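Local coordinates for protein NAD nucleotidase (Haemophilus influenzae, PDB 3ZTV) that degrades NAD to adenosine and nicotinamide riboside in the periplasm, acting as a zinc-dependent NAD pyrophosphatase and 5'-nucleotidase of broad substrate range, at residues F176-E179 and I180-A183; I550-M553 and K554-H558; S329-L332 and D333-D336; S206-N209 and I210-A213; N420-F423 and N424-Y427. One frame throughout, in Å; residues are numbered along the deposited sequence.

Interaction 1 (F176-E179 and I180-A183); sequences FYDE and IATA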
# COMPACT_ATOMS: atom_id res chain seq x y z
N PHE A 176 -5.76 -8.69 -4.10
CA PHE A 176 -6.38 -7.42 -3.73
C PHE A 176 -5.33 -6.33 -3.55
O PHE A 176 -4.24 -6.59 -3.05
CB PHE A 176 -7.14 -7.56 -2.41
CG PHE A 176 -8.40 -8.38 -2.51
CD1 PHE A 176 -8.35 -9.77 -2.58
CD2 PHE A 176 -9.65 -7.77 -2.52
CE1 PHE A 176 -9.52 -10.52 -2.68
CE2 PHE A 176 -10.82 -8.52 -2.61
CZ PHE A 176 -10.75 -9.90 -2.69
N TYR A 177 -5.67 -5.10 -3.94
CA TYR A 177 -4.78 -3.95 -3.85
C TYR A 177 -5.44 -2.77 -3.12
O TYR A 177 -6.66 -2.58 -3.18
CB TYR A 177 -4.27 -3.57 -5.25
CG TYR A 177 -3.43 -4.70 -5.80
CD1 TYR A 177 -2.08 -4.79 -5.51
CD2 TYR A 177 -4.00 -5.73 -6.55
CE1 TYR A 177 -1.31 -5.85 -5.97
CE2 TYR A 177 -3.24 -6.79 -7.02
CZ TYR A 177 -1.90 -6.85 -6.72
OH TYR A 177 -1.15 -7.92 -7.18
N ASP A 178 -4.60 -1.99 -2.44
CA ASP A 178 -5.05 -0.85 -1.66
C ASP A 178 -6.02 0.05 -2.41
O ASP A 178 -5.78 0.41 -3.57
CB ASP A 178 -3.84 -0.04 -1.20
CG ASP A 178 -4.23 1.13 -0.33
OD1 ASP A 178 -4.66 0.89 0.82
OD2 ASP A 178 -4.10 2.28 -0.79
N GLU A 179 -7.10 0.42 -1.74
CA GLU A 179 -8.14 1.26 -2.34
C GLU A 179 -7.63 2.63 -2.80
O GLU A 179 -7.86 3.03 -3.94
CB GLU A 179 -9.31 1.47 -1.36
CG GLU A 179 -10.05 0.18 -0.90
CD GLU A 179 -9.53 -0.39 0.42
OE1 GLU A 179 -8.33 -0.16 0.76
OE2 GLU A 179 -10.32 -1.08 1.12
N ILE A 180 -6.96 3.36 -1.90
CA ILE A 180 -6.44 4.69 -2.24
C ILE A 180 -5.40 4.63 -3.36
O ILE A 180 -5.50 5.37 -4.34
CB ILE A 180 -5.86 5.40 -1.00
CG1 ILE A 180 -7.00 5.75 -0.03
CG2 ILE A 180 -5.06 6.65 -1.39
CD1 ILE A 180 -6.55 6.26 1.32
N ALA A 181 -4.42 3.75 -3.23
CA ALA A 181 -3.40 3.66 -4.27
C ALA A 181 -4.00 3.29 -5.62
O ALA A 181 -3.67 3.88 -6.65
CB ALA A 181 -2.29 2.68 -3.89
N THR A 182 -4.89 2.31 -5.63
CA THR A 182 -5.48 1.90 -6.90
C THR A 182 -6.26 3.05 -7.54
O THR A 182 -6.16 3.28 -8.75
CB THR A 182 -6.38 0.65 -6.75
OG1 THR A 182 -5.60 -0.45 -6.26
CG2 THR A 182 -7.03 0.29 -8.10
N ALA A 183 -7.07 3.73 -6.74
CA ALA A 183 -7.84 4.86 -7.26
C ALA A 183 -6.93 5.92 -7.89
O ALA A 183 -7.19 6.38 -9.00
CB ALA A 183 -8.72 5.48 -6.16
O HOH W 1 -6.91 2.40 1.19
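Asp178 is the N-cap of helix 179-191, and its carboxylate reaches forward to Ala181 in the first turn. The capping bond runs from Ala181 N to Asp178 OD2 at 2.9 Å. It is nearly straight, with an N-H...O angle of 169°. OD2 is approached on its anti side, 23° out of the carboxylate plane. The torsion explains the reach: Asp178 CG stands opposite its own backbone N (chi1 -177°), which swings the carboxylate over the start of the helix. Asp178 OD2 also lies 3.6 Å from Ala181 CB. The other oxygen, Asp178 OD1, accepts a hydrogen bond from a water at 2.7 Å. That water also donates to Glu179 OE1 and accepts from Ile180 N, joining both acidic side chains to a first-turn amide.

The Asp178 carbonyl is gripped twice by one residue. Thr182 N donates to Asp178 O at 2.9 Å, and Thr182 OG1 donates to Asp178 O at 2.8 Å. The two donors come from opposite faces of the carbonyl plane. Thr182 OG1 also rests 3.5 Å from Tyr177 CB. Ala183 N bonds to Glu179 O and continues the helical pattern.

Glu179 is buried, and its OE2 accepts from Val161 N. Tyr177, Ala181 and Thr182 pack on the second subunit, so the helix start also lies at the dimer contact. The whole is an aspartate N-cap at a strand-to-helix junction, where strand 174-176 gives way to helix 179-191 in the calcineurin-like phosphoesterase region.

Interaction 2 (I550-M553 and K554-H558); sequences IKFM and KKHPH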
# COMPACT_ATOMS: atom_id res chain seq x y z
N ILE A 550 -28.62 -21.96 8.39
CA ILE A 550 -28.63 -22.74 7.15
C ILE A 550 -27.22 -23.17 6.71
O ILE A 550 -27.00 -24.33 6.35
CB ILE A 550 -29.36 -21.97 6.02
CG1 ILE A 550 -30.86 -21.95 6.29
CG2 ILE A 550 -29.06 -22.59 4.67
CD1 ILE A 550 -31.58 -20.85 5.54
N LYS A 551 -26.26 -22.25 6.74
CA LYS A 551 -24.88 -22.60 6.40
C LYS A 551 -24.34 -23.71 7.30
O LYS A 551 -23.63 -24.62 6.85
CB LYS A 551 -23.96 -21.40 6.52
CG LYS A 551 -24.18 -20.31 5.50
CD LYS A 551 -23.09 -19.27 5.63
CE LYS A 551 -23.37 -18.06 4.77
NZ LYS A 551 -22.28 -17.05 4.87
N PHE A 552 -24.63 -23.61 8.59
CA PHE A 552 -24.16 -24.60 9.55
C PHE A 552 -24.68 -26.00 9.21
O PHE A 552 -23.92 -26.97 9.22
CB PHE A 552 -24.54 -24.20 10.98
CG PHE A 552 -23.99 -25.11 12.04
CD1 PHE A 552 -24.70 -26.23 12.43
CD2 PHE A 552 -22.78 -24.83 12.66
CE1 PHE A 552 -24.21 -27.08 13.41
CE2 PHE A 552 -22.29 -25.67 13.64
CZ PHE A 552 -23.00 -26.80 14.01
N MET A 553 -25.97 -26.10 8.90
CA MET A 553 -26.53 -27.39 8.53
C MET A 553 -25.95 -27.91 7.22
O MET A 553 -25.79 -29.11 7.04
CB MET A 553 -28.06 -27.34 8.48
CG MET A 553 -28.73 -27.03 9.81
SD MET A 553 -28.28 -28.18 11.14
CE MET A 553 -28.59 -29.77 10.38
N LYS A 554 -25.65 -27.01 6.28
CA LYS A 554 -25.03 -27.44 5.04
C LYS A 554 -23.65 -28.05 5.30
O LYS A 554 -23.22 -28.95 4.59
CB LYS A 554 -24.89 -26.27 4.06
CG LYS A 554 -26.20 -25.82 3.43
CD LYS A 554 -25.94 -24.73 2.39
CE LYS A 554 -27.22 -24.27 1.73
NZ LYS A 554 -27.75 -25.26 0.75
N LYS A 555 -22.97 -27.54 6.32
CA LYS A 555 -21.65 -28.04 6.69
C LYS A 555 -21.76 -29.33 7.48
O LYS A 555 -20.90 -30.22 7.39
CB LYS A 555 -20.89 -26.99 7.51
CG LYS A 555 -19.43 -27.34 7.77
CD LYS A 555 -18.73 -26.28 8.62
CE LYS A 555 -19.26 -26.28 10.04
NZ LYS A 555 -18.35 -25.61 11.02
N HIS A 556 -22.83 -29.44 8.27
CA HIS A 556 -23.10 -30.62 9.08
C HIS A 556 -24.44 -31.23 8.70
O HIS A 556 -25.38 -31.19 9.49
CB HIS A 556 -23.16 -30.25 10.56
CG HIS A 556 -21.89 -29.70 11.11
ND1 HIS A 556 -21.72 -28.36 11.40
CD2 HIS A 556 -20.72 -30.30 11.45
CE1 HIS A 556 -20.51 -28.17 11.89
NE2 HIS A 556 -19.88 -29.33 11.92
N PRO A 557 -24.54 -31.81 7.49
CA PRO A 557 -25.83 -32.32 7.02
C PRO A 557 -26.32 -33.52 7.81
O PRO A 557 -27.49 -33.88 7.74
CB PRO A 557 -25.55 -32.71 5.56
CG PRO A 557 -24.08 -32.93 5.51
CD PRO A 557 -23.48 -31.96 6.48
N HIS A 558 -25.42 -34.15 8.57
CA HIS A 558 -25.81 -35.21 9.49
C HIS A 558 -25.23 -34.93 10.87
O HIS A 558 -24.30 -35.60 11.33
CB HIS A 558 -25.41 -36.59 8.95
CG HIS A 558 -26.19 -37.00 7.73
ND1 HIS A 558 -27.41 -37.62 7.82
CD2 HIS A 558 -25.93 -36.85 6.41
CE1 HIS A 558 -27.87 -37.86 6.60
NE2 HIS A 558 -26.99 -37.40 5.73
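Residues 550-553 and 554-555 form the last turns of helix 545-555, and the backbone leaves helical angles at His556. Lys554 N donates to Ile550 O at 3.0 Å, and Lys555 N donates to Lys551 O. Phe552 O is the busy acceptor at the helix end. Phe552 O accepts from His556 N at 2.9 Å and, weakly, from Lys555 N and His556 ND1.

The His556 ring folds back over one face of the Phe552 ring. His556 ND1 stands 3.3 Å above the plane, offset toward the rim at Phe552 CZ. The ring centroids are 4.4 Å apart and the planes are inclined at 43°, an oblique pair. A chi1 of -175° sets the Phe552 ring beside its own carbonyl carbon, toward the C-terminal end of the helix and the His556 ring. Elsewhere Ile550 and Lys554 run side by side, with Ile550 CG2 3.9 Å from Lys554 CE. Met553 CE reaches within 3.6 Å of His556 O.

Lys551 NZ forms a salt bridge with Glu398, and Lys555 NZ bonds to Asn397. Phe552 meets Phe390 of helix 386-396 and Phe559 of strand 558-560. The side chains of Ile550 and Met553 pack against strand 357-362, and Ile550 also packs on helix 423-429.

Interaction 3 (S329-L332 and D333-D336); sequences SISL and DDHD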
# COMPACT_ATOMS: atom_id res chain seq x y z
N SER A 329 -39.17 13.39 -3.06
CA SER A 329 -38.20 12.32 -2.80
C SER A 329 -38.85 10.98 -2.45
O SER A 329 -38.15 10.03 -2.11
CB SER A 329 -37.26 12.73 -1.66
OG SER A 329 -36.69 14.01 -1.91
N ILE A 330 -40.18 10.92 -2.49
CA ILE A 330 -40.93 9.68 -2.31
C ILE A 330 -41.53 9.29 -3.65
O ILE A 330 -42.15 10.12 -4.32
CB ILE A 330 -42.08 9.83 -1.27
CG1 ILE A 330 -41.52 10.25 0.10
CG2 ILE A 330 -42.92 8.55 -1.19
CD1 ILE A 330 -40.57 9.23 0.72
N SER A 331 -41.35 8.04 -4.05
CA SER A 331 -41.95 7.55 -5.28
C SER A 331 -42.87 6.39 -4.93
O SER A 331 -42.42 5.35 -4.45
CB SER A 331 -40.86 7.09 -6.24
OG SER A 331 -41.39 6.81 -7.52
N LEU A 332 -44.17 6.56 -5.16
CA LEU A 332 -45.16 5.55 -4.77
C LEU A 332 -45.51 4.55 -5.87
O LEU A 332 -45.76 4.93 -7.01
CB LEU A 332 -46.45 6.21 -4.28
CG LEU A 332 -46.35 7.10 -3.05
CD1 LEU A 332 -47.61 7.94 -2.89
CD2 LEU A 332 -46.08 6.29 -1.79
N ASP A 333 -45.52 3.27 -5.50
CA ASP A 333 -46.12 2.20 -6.30
C ASP A 333 -45.52 2.03 -7.69
O ASP A 333 -46.23 1.72 -8.64
CB ASP A 333 -47.64 2.39 -6.40
CG ASP A 333 -48.33 2.37 -5.05
OD1 ASP A 333 -47.90 1.62 -4.15
OD2 ASP A 333 -49.32 3.11 -4.89
N ASP A 334 -44.21 2.23 -7.82
CA ASP A 334 -43.56 1.89 -9.08
C ASP A 334 -43.55 0.38 -9.25
O ASP A 334 -43.22 -0.35 -8.32
CB ASP A 334 -42.11 2.38 -9.11
CG ASP A 334 -41.98 3.87 -8.91
OD1 ASP A 334 -42.39 4.65 -9.80
OD2 ASP A 334 -41.45 4.26 -7.85
N HIS A 335 -43.89 -0.10 -10.44
CA HIS A 335 -43.76 -1.52 -10.72
C HIS A 335 -43.52 -1.78 -12.20
O HIS A 335 -44.03 -1.07 -13.07
CB HIS A 335 -44.93 -2.35 -10.15
CG HIS A 335 -46.25 -2.03 -10.77
ND1 HIS A 335 -46.91 -2.91 -11.60
CD2 HIS A 335 -47.05 -0.94 -10.66
CE1 HIS A 335 -48.05 -2.37 -11.99
NE2 HIS A 335 -48.16 -1.18 -11.43
N ASP A 336 -42.68 -2.77 -12.48
CA ASP A 336 -42.25 -3.07 -13.84
C ASP A 336 -42.82 -4.42 -14.24
O ASP A 336 -42.63 -5.40 -13.53
CB ASP A 336 -40.72 -3.12 -13.90
CG ASP A 336 -40.20 -3.50 -15.27
OD1 ASP A 336 -40.51 -2.80 -16.25
OD2 ASP A 336 -39.48 -4.52 -15.38
O HOH W 2 -42.23 2.82 -5.63
O HOH W 3 -44.41 6.47 -8.89
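Ser331 and Asp334 turn their side chains to the same side of the chain and meet there. Ser331 OG donates to Asp334 OD2 at 2.6 Å. The bond uses the syn lone pair of OD2, on the side of the other carboxylate oxygen. With chi1 at -171°, the Ser331 hydroxyl extends beside the carbonyl carbon and so forward along the chain. Asp334 CG is instead opposite its carbonyl carbon and beside its N (chi1 -58°). This brings the carboxylate back toward Ser331, across the mouth of the bend.

The bend between them is made by Asp333, whose backbone has positive phi (59°), the left-handed helical region. It follows strand 330-332, an outermost strand of the seven-stranded mixed sheet, which pairs with strand 284-295. The chain then runs on to helix 337-353, with Asp336 as N-cap.

Two waters fill out the turn. One donates to Ser331 O and to Asp334 OD2 and accepts from Asp334 N at 3.0 Å. The second donates to Leu332 O at 2.8 Å and to Asp334 OD1 at 2.9 Å. Each water thus joins a strand carbonyl to the Asp334 carboxylate.

Two lysines of helix 46-59 reach the pair. Lys55 forms a salt bridge with Asp334 OD1, and Lys52 NZ hydrogen-bonds to Ser331 OG. These positive charges would tend to keep the buried Asp334 ionised. The Asp333 side chain turns to Ser297, whose OG bonds to its OD2.

Interaction 4 (S206-N209 and I210-A213); sequences SEKN and IEIA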
# COMPACT_ATOMS: atom_id res chain seq x y z
N SER A 206 -18.49 4.39 2.70
CA SER A 206 -18.45 5.85 2.79
C SER A 206 -17.16 6.39 3.40
O SER A 206 -16.60 7.36 2.89
CB SER A 206 -19.68 6.37 3.55
OG SER A 206 -20.84 6.31 2.75
N GLU A 207 -16.67 5.77 4.46
CA GLU A 207 -15.51 6.33 5.15
C GLU A 207 -14.30 6.36 4.22
O GLU A 207 -13.64 7.40 4.09
CB GLU A 207 -15.19 5.53 6.42
CG GLU A 207 -14.00 6.07 7.21
CD GLU A 207 -13.68 5.25 8.44
OE1 GLU A 207 -13.53 4.01 8.32
OE2 GLU A 207 -13.56 5.84 9.54
N LYS A 208 -14.03 5.24 3.56
CA LYS A 208 -12.87 5.16 2.67
C LYS A 208 -13.07 6.02 1.43
O LYS A 208 -12.13 6.66 0.96
CB LYS A 208 -12.58 3.70 2.30
CG LYS A 208 -11.44 3.53 1.31
CD LYS A 208 -10.08 3.97 1.86
CE LYS A 208 -9.67 3.15 3.06
NZ LYS A 208 -8.27 3.48 3.48
N ASN A 209 -14.29 6.07 0.90
CA ASN A 209 -14.57 6.91 -0.27
C ASN A 209 -14.44 8.42 0.03
O ASN A 209 -14.00 9.19 -0.84
CB ASN A 209 -15.95 6.60 -0.87
CG ASN A 209 -15.98 5.27 -1.59
OD1 ASN A 209 -14.93 4.69 -1.90
ND2 ASN A 209 -17.19 4.80 -1.90
N ILE A 210 -14.82 8.83 1.24
CA ILE A 210 -14.60 10.21 1.69
C ILE A 210 -13.09 10.50 1.79
O ILE A 210 -12.63 11.59 1.41
CB ILE A 210 -15.34 10.46 3.01
CG1 ILE A 210 -16.85 10.49 2.74
CG2 ILE A 210 -14.89 11.77 3.66
CD1 ILE A 210 -17.72 10.38 3.99
N GLU A 211 -12.32 9.55 2.30
CA GLU A 211 -10.87 9.68 2.32
C GLU A 211 -10.30 9.82 0.90
O GLU A 211 -9.44 10.68 0.64
CB GLU A 211 -10.23 8.50 3.05
CG GLU A 211 -8.76 8.66 3.36
CD GLU A 211 -8.15 7.45 4.04
OE1 GLU A 211 -8.80 6.38 4.07
OE2 GLU A 211 -7.01 7.56 4.53
N ILE A 212 -10.76 8.98 -0.03
CA ILE A 212 -10.31 9.07 -1.41
C ILE A 212 -10.61 10.45 -2.00
O ILE A 212 -9.74 11.06 -2.66
CB ILE A 212 -10.94 7.94 -2.27
CG1 ILE A 212 -10.38 6.58 -1.86
CG2 ILE A 212 -10.73 8.19 -3.75
CD1 ILE A 212 -11.10 5.38 -2.49
N ALA A 213 -11.82 10.96 -1.75
CA ALA A 213 -12.21 12.27 -2.26
C ALA A 213 -11.23 13.36 -1.82
O ALA A 213 -10.93 14.28 -2.58
CB ALA A 213 -13.62 12.62 -1.82
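Lys208 starts out trans at chi1, then bends at chi2 (65°) and chi3 (62°). The curl carries its amine to the side of Glu211, whose chain stays extended beyond CG. The pair forms an i to i+3 salt bridge on helix 206-215, the helix of the beta-alpha-beta unit between strands 198-203 and 221-224. Backbone bonds run regularly from i+4 to i, among them Ile212 N to Lys208 O at 2.9 Å. Ile210 CG1 lies 3.1 Å from Ser206 O, so the branch packs against the helix backbone. Asn209 and Ile212 point the same way, with Asn209 OD1 3.9 Å from Ile212 CD1.

Asn209 is buried, and both ends of its amide are used: OD1 accepts from Ser202 OG, and ND2 donates to Thr224 OG1. It thereby ties the helix to both strands of the unit. Ser206 OG bonds with Tyr231 and Ser227. The Asn209 side chain is about 11 Å from a bound zinc ion.

Glu211 divides its carboxylate between two lysines, since OE2 pairs with Lys215. Glu211 OE1 meets Lys208 NZ at 3.0 Å on the syn side, with the amine 30° out of the carboxylate plane. Lys208 CD and CE also lie near, each 3.5 Å from Glu211 OE1.

Interaction 5 (N420-F423 and N424-Y427); sequences NVTF and NDAY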
# COMPACT_ATOMS: atom_id res chain seq x y z
N ASN A 420 -35.43 -33.80 10.62
CA ASN A 420 -35.12 -32.98 9.46
C ASN A 420 -35.21 -31.49 9.75
O ASN A 420 -36.10 -31.04 10.47
CB ASN A 420 -36.05 -33.33 8.30
CG ASN A 420 -36.01 -34.81 7.93
OD1 ASN A 420 -37.05 -35.44 7.74
ND2 ASN A 420 -34.81 -35.36 7.84
N VAL A 421 -34.26 -30.73 9.20
CA VAL A 421 -34.28 -29.27 9.27
C VAL A 421 -34.37 -28.71 7.86
O VAL A 421 -33.50 -28.98 7.03
CB VAL A 421 -33.01 -28.71 9.95
CG1 VAL A 421 -33.05 -27.19 9.99
CG2 VAL A 421 -32.85 -29.28 11.35
N THR A 422 -35.41 -27.94 7.58
CA THR A 422 -35.58 -27.30 6.28
C THR A 422 -35.12 -25.85 6.33
O THR A 422 -34.85 -25.30 7.40
CB THR A 422 -37.06 -27.34 5.84
OG1 THR A 422 -37.82 -26.44 6.65
CG2 THR A 422 -37.64 -28.76 5.96
N PHE A 423 -35.04 -25.21 5.16
CA PHE A 423 -34.72 -23.79 5.11
C PHE A 423 -35.73 -22.97 5.89
O PHE A 423 -35.36 -22.07 6.64
CB PHE A 423 -34.64 -23.30 3.66
CG PHE A 423 -33.56 -23.97 2.85
CD1 PHE A 423 -33.82 -25.17 2.20
CD2 PHE A 423 -32.28 -23.42 2.76
CE1 PHE A 423 -32.84 -25.81 1.46
CE2 PHE A 423 -31.30 -24.05 2.01
CZ PHE A 423 -31.57 -25.25 1.36
N ASN A 424 -37.02 -23.30 5.75
CA ASN A 424 -38.07 -22.60 6.49
C ASN A 424 -37.86 -22.73 7.98
O ASN A 424 -38.09 -21.79 8.74
CB ASN A 424 -39.45 -23.15 6.15
CG ASN A 424 -39.97 -22.67 4.82
OD1 ASN A 424 -39.74 -21.53 4.43
ND2 ASN A 424 -40.69 -23.53 4.12
N ASP A 425 -37.45 -23.93 8.41
CA ASP A 425 -37.25 -24.19 9.83
C ASP A 425 -36.24 -23.22 10.46
O ASP A 425 -36.41 -22.81 11.60
CB ASP A 425 -36.80 -25.63 10.06
CG ASP A 425 -37.89 -26.65 9.75
OD1 ASP A 425 -39.08 -26.29 9.71
OD2 ASP A 425 -37.53 -27.82 9.55
N ALA A 426 -35.19 -22.88 9.72
CA ALA A 426 -34.18 -21.94 10.24
C ALA A 426 -34.79 -20.58 10.56
O ALA A 426 -34.47 -19.96 11.57
CB ALA A 426 -33.02 -21.79 9.27
N TYR A 427 -35.66 -20.12 9.68
CA TYR A 427 -36.36 -18.86 9.89
C TYR A 427 -37.40 -18.96 11.00
O TYR A 427 -37.79 -17.95 11.59
CB TYR A 427 -36.98 -18.36 8.58
CG TYR A 427 -35.97 -17.67 7.67
CD1 TYR A 427 -35.15 -18.40 6.82
CD2 TYR A 427 -35.84 -16.29 7.69
CE1 TYR A 427 -34.23 -17.77 6.00
CE2 TYR A 427 -34.93 -15.66 6.88
CZ TYR A 427 -34.12 -16.39 6.04
OH TYR A 427 -33.22 -15.74 5.24
O HOH W 4 -38.64 -30.22 9.58
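Asp425 and Thr422 form a capping box at the start of helix 423-429, where strand 419-422 passes straight into the helix. The Asp425 side chain sets out over the end of the strand. Asp425 CB lies 3.3 Å from Thr422 O and 4.1 Å from Val421 CG1. Asp425 CG is 3.1 Å from Thr422 OG1. Of the two tip atoms, Asp425 OD1 is 3.3 Å from Thr422 OG1, at an angle too poor for a bond. Asp425 OD2 accepts from Thr422 N at 2.9 Å. The N-H...O angle is 169°, but the donor sits above the carboxylate plane, 46° out of it. OD2 also takes a bond from a water, which donates to Asn420 O as well and so ties the carboxylate to the strand.

The return half of the box is Asp425 N to Thr422 OG1 at 3.1 Å. Thr422 OG1 lies between its own backbone N and carbonyl carbon (chi1 71°), and from there it faces the Asp425 amide. Ala426 N has weak bonds to Thr422 O and Phe423 O.

Past the cap, Phe423 packs on Ile550 and Lys554 of helix 545-555, and Tyr427 OH bonds to Glu547 of that helix. Val421 pairs through its backbone with Val358 and Gly359 of strand 357-362. Phe423 O lies in the plane of the Tyr427 ring at its edge, 3.7 Å from Tyr427 CD1.

All five contacts are local and partly buried. Interactions 1 and 4 have four buried residues each, while interaction 2 mixes three buried with three exposed. Interactions 1 and 4 belong to the calcineurin-like phosphoesterase region and touch: Ile180 CD1 lies 3.4 Å from Glu211 CD. Interactions 2 and 5 also touch, both across the chain's centre from interaction 4; Ile550 CG1 meets Ala426 CB at 3.7 Å. Interaction 3 stands apart. Interaction 1 is an aspartate cap, interaction 5 a threonine-aspartate capping box. Interaction 2 is a helix end with an aromatic pair, interaction 4 a salt bridge in the opening turns of helix 206-215, and interaction 3 a hydrated turn. Interaction 1 alone touches the second subunit.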